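Side-chain contact in L-hydantoinase (Arthrobacter aurescens, PDB 1GKR), which hydrolyses the ring amide of aryl- and alkyl-substituted hydantoins with a pair of zinc ions, its stereoselectivity varying with the substrate: residues A[61-66]-A[336-341]. Sequence-based numbering, arbitrary orientation.
Sequences VHIIDM and LGLETS. With ZN (zinc ion), chain F.
Leu338 reaches across to Val61 with both of its methyls. Followed outward, its CB already points toward 61-66, and beyond CG the side chain forks. CD1 comes to 4.2 Å from Val61 CG2, while CD2 lies 4.0 Å from Val61 CG1, so each branch of the leucine faces one branch of the valine and the two side chains cross at about a right angle. The valine is turned with CG1 anti to its backbone N (chi1 -176°), which places CG2 beside that N and spreads the two methyls before the leucine fork. CD2 has a second, looser neighbour in Ile63, whose CG1 stands 4.4 Å away. No hydrogen bond crosses between 61-66 and 336-341; all three touching residues are buried, and the contact is purely apolar.

Between Val61 and Ile63, His62 serves the metal. Its NE2 binds the zinc ion at 2.1 Å, and a water lies 2.5 Å from the same zinc. His60, Asp312 and the carbamate of Lys147, which also binds the second zinc, are further ligands. The two histidines belong to the HxH motif at the end of the first barrel strand in metallo-dependent hydrolases, and the leucine packs against the residues flanking His62. The loop 336-341 is tied to the same region, since His313 ND1 accepts hydrogen bonds from the backbone N of Gly337 and of Leu338.

In the barrel, Val61 lies on strand 51-62, with strand 87-92 running parallel beside it. Ile90 of that neighbour touches both Val61 and Ile63, and Ile87 touches Leu338. Helix 75-85 adds Ala82 against Leu338 and Phe75 against Ile63, while the loop carrying Leu338 leads straight into helix 341-350.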
ATOM      1  N   VAL A  61      21.968 -26.875   1.050  1.00 10.05           N
ATOM      2  CA  VAL A  61      23.238 -27.505   0.771  1.00 11.58           C
ATOM      3  C   VAL A  61      23.229 -28.335  -0.515  1.00 13.19           C
ATOM      4  O   VAL A  61      22.279 -29.084  -0.791  1.00 14.03           O
ATOM      5  CB  VAL A  61      23.643 -28.398   1.972  1.00 12.83           C
ATOM      6  CG1 VAL A  61      25.025 -29.015   1.757  1.00  7.54           C
ATOM      7  CG2 VAL A  61      23.615 -27.572   3.234  1.00  9.90           C
ATOM      8  N   HIS A  62      24.291 -28.172  -1.303  1.00 12.96           N
ATOM      9  CA  HIS A  62      24.469 -28.916  -2.549  1.00 13.72           C
ATOM     10  C   HIS A  62      25.792 -29.699  -2.514  1.00 15.10           C
ATOM     11  O   HIS A  62      26.751 -29.334  -3.199  1.00 16.35           O
ATOM     12  CB  HIS A  62      24.531 -27.988  -3.756  1.00  8.28           C
ATOM     13  CG  HIS A  62      23.300 -27.173  -3.976  1.00  9.43           C
ATOM     14  ND1 HIS A  62      22.150 -27.694  -4.525  1.00  8.57           N
ATOM     15  CD2 HIS A  62      23.064 -25.850  -3.791  1.00 11.21           C
ATOM     16  CE1 HIS A  62      21.260 -26.728  -4.675  1.00  9.45           C
ATOM     17  NE2 HIS A  62      21.788 -25.600  -4.235  1.00 10.40           N
ATOM     18  N   ILE A  63      25.870 -30.746  -1.702  1.00 15.58           N
ATOM     19  CA  ILE A  63      27.080 -31.542  -1.683  1.00 18.73           C
ATOM     20  C   ILE A  63      27.052 -32.315  -3.001  1.00 19.43           C
ATOM     21  O   ILE A  63      28.094 -32.642  -3.554  1.00 19.33           O
ATOM     22  CB  ILE A  63      27.108 -32.514  -0.493  1.00 19.91           C
ATOM     23  CG1 ILE A  63      27.319 -31.727   0.801  1.00 16.84           C
ATOM     24  CG2 ILE A  63      28.220 -33.546  -0.687  1.00 18.46           C
ATOM     25  CD1 ILE A  63      27.233 -32.568   2.054  1.00 13.63           C
ATOM     26  N   ILE A  64      25.839 -32.563  -3.498  1.00 20.71           N
ATOM     27  CA  ILE A  64      25.587 -33.252  -4.766  1.00 20.99           C
ATOM     28  C   ILE A  64      25.828 -34.746  -4.698  1.00 21.57           C
ATOM     29  O   ILE A  64      24.873 -35.522  -4.723  1.00 22.55           O
ATOM     30  CB  ILE A  64      26.456 -32.703  -5.903  1.00 22.29           C
ATOM     31  CG1 ILE A  64      26.374 -31.173  -5.959  1.00 20.67           C
ATOM     32  CG2 ILE A  64      26.000 -33.331  -7.222  1.00 21.30           C
ATOM     33  CD1 ILE A  64      25.178 -30.641  -6.707  1.00 22.65           C
ATOM     34  N   ASP A  65      27.109 -35.128  -4.640  1.00 21.76           N
ATOM     35  CA  ASP A  65      27.550 -36.522  -4.545  1.00 20.68           C
ATOM     36  C   ASP A  65      26.972 -37.400  -5.658  1.00 21.58           C
ATOM     37  O   ASP A  65      26.823 -36.962  -6.801  1.00 21.09           O
ATOM     38  CB  ASP A  65      27.159 -37.098  -3.176  1.00 22.99           C
ATOM     39  CG  ASP A  65      28.055 -38.262  -2.728  1.00 26.12           C
ATOM     40  OD1 ASP A  65      29.194 -38.003  -2.272  1.00 27.03           O
ATOM     41  OD2 ASP A  65      27.616 -39.433  -2.821  1.00 24.01           O
ATOM     42  N   MET A  66      26.653 -38.644  -5.311  1.00 22.06           N
ATOM     43  CA  MET A  66      26.103 -39.611  -6.256  1.00 22.19           C
ATOM     44  C   MET A  66      27.017 -39.814  -7.465  1.00 22.62           C
ATOM     45  O   MET A  66      28.240 -39.757  -7.324  1.00 21.82           O
ATOM     46  CB  MET A  66      24.703 -39.181  -6.687  1.00 21.31           C
ATOM     47  CG  MET A  66      23.776 -38.961  -5.501  1.00 22.49           C
ATOM     48  SD  MET A  66      23.763 -40.359  -4.327  1.00 27.32           S
ATOM     49  CE  MET A  66      22.358 -41.305  -4.970  1.00 26.24           C
ATOM     50  N   LEU A 336      31.437 -22.477  -2.486  1.00 17.88           N
ATOM     51  CA  LEU A 336      31.439 -23.331  -1.298  1.00 17.29           C
ATOM     52  C   LEU A 336      31.086 -22.403  -0.150  1.00 16.19           C
ATOM     53  O   LEU A 336      31.291 -21.197  -0.256  1.00 15.28           O
ATOM     54  CB  LEU A 336      32.822 -23.943  -1.070  1.00 15.30           C
ATOM     55  CG  LEU A 336      33.331 -24.838  -2.202  1.00 16.98           C
ATOM     56  CD1 LEU A 336      34.689 -25.389  -1.850  1.00 20.62           C
ATOM     57  CD2 LEU A 336      32.377 -25.986  -2.420  1.00 16.46           C
ATOM     58  N   GLY A 337      30.541 -22.942   0.935  1.00 17.46           N
ATOM     59  CA  GLY A 337      30.180 -22.085   2.051  1.00 15.82           C
ATOM     60  C   GLY A 337      29.969 -22.808   3.361  1.00 16.85           C
ATOM     61  O   GLY A 337      29.785 -22.186   4.410  1.00 19.67           O
ATOM     62  N   LEU A 338      30.008 -24.128   3.308  1.00 15.79           N
ATOM     63  CA  LEU A 338      29.803 -24.937   4.493  1.00 15.79           C
ATOM     64  C   LEU A 338      30.811 -24.671   5.602  1.00 16.55           C
ATOM     65  O   LEU A 338      30.498 -24.782   6.785  1.00 16.94           O
ATOM     66  CB  LEU A 338      29.862 -26.399   4.096  1.00 14.21           C
ATOM     67  CG  LEU A 338      28.684 -27.278   4.463  1.00 14.87           C
ATOM     68  CD1 LEU A 338      27.413 -26.482   4.513  1.00 13.36           C
ATOM     69  CD2 LEU A 338      28.593 -28.390   3.423  1.00 15.72           C
ATOM     70  N   GLU A 339      32.027 -24.315   5.222  1.00 19.13           N
ATOM     71  CA  GLU A 339      33.072 -24.086   6.207  1.00 20.95           C
ATOM     72  C   GLU A 339      33.232 -22.625   6.609  1.00 20.28           C
ATOM     73  O   GLU A 339      33.850 -22.327   7.627  1.00 20.02           O
ATOM     74  CB  GLU A 339      34.396 -24.637   5.665  1.00 23.35           C
ATOM     75  CG  GLU A 339      35.273 -25.272   6.719  1.00 26.37           C
ATOM     76  CD  GLU A 339      36.446 -26.024   6.130  1.00 26.65           C
ATOM     77  OE1 GLU A 339      36.215 -26.912   5.285  1.00 23.98           O
ATOM     78  OE2 GLU A 339      37.596 -25.729   6.519  1.00 28.07           O
ATOM     79  N   THR A 340      32.656 -21.721   5.823  1.00 19.65           N
ATOM     80  CA  THR A 340      32.766 -20.290   6.088  1.00 18.85           C
ATOM     81  C   THR A 340      31.482 -19.549   6.491  1.00 19.82           C
ATOM     82  O   THR A 340      31.528 -18.363   6.829  1.00 19.95           O
ATOM     83  CB  THR A 340      33.331 -19.585   4.860  1.00 18.91           C
ATOM     84  OG1 THR A 340      32.504 -19.868   3.727  1.00 16.92           O
ATOM     85  CG2 THR A 340      34.726 -20.065   4.579  1.00 19.86           C
ATOM     86  N   SER A 341      30.344 -20.235   6.461  1.00 17.92           N
ATOM     87  CA  SER A 341      29.084 -19.598   6.785  1.00 14.56           C
ATOM     88  C   SER A 341      28.984 -18.976   8.178  1.00 14.86           C
ATOM     89  O   SER A 341      28.741 -17.772   8.307  1.00 12.61           O
ATOM     90  CB  SER A 341      27.955 -20.585   6.598  1.00 11.68           C
ATOM     91  OG  SER A 341      26.739 -19.912   6.765  1.00 10.90           O
TER
HETATM   92 ZN    ZN F1453      21.148 -23.590  -4.546  1.00 17.02          ZN
HETATM   93  O   HOH W   1      22.002 -22.097  -6.367  1.00 20.72           O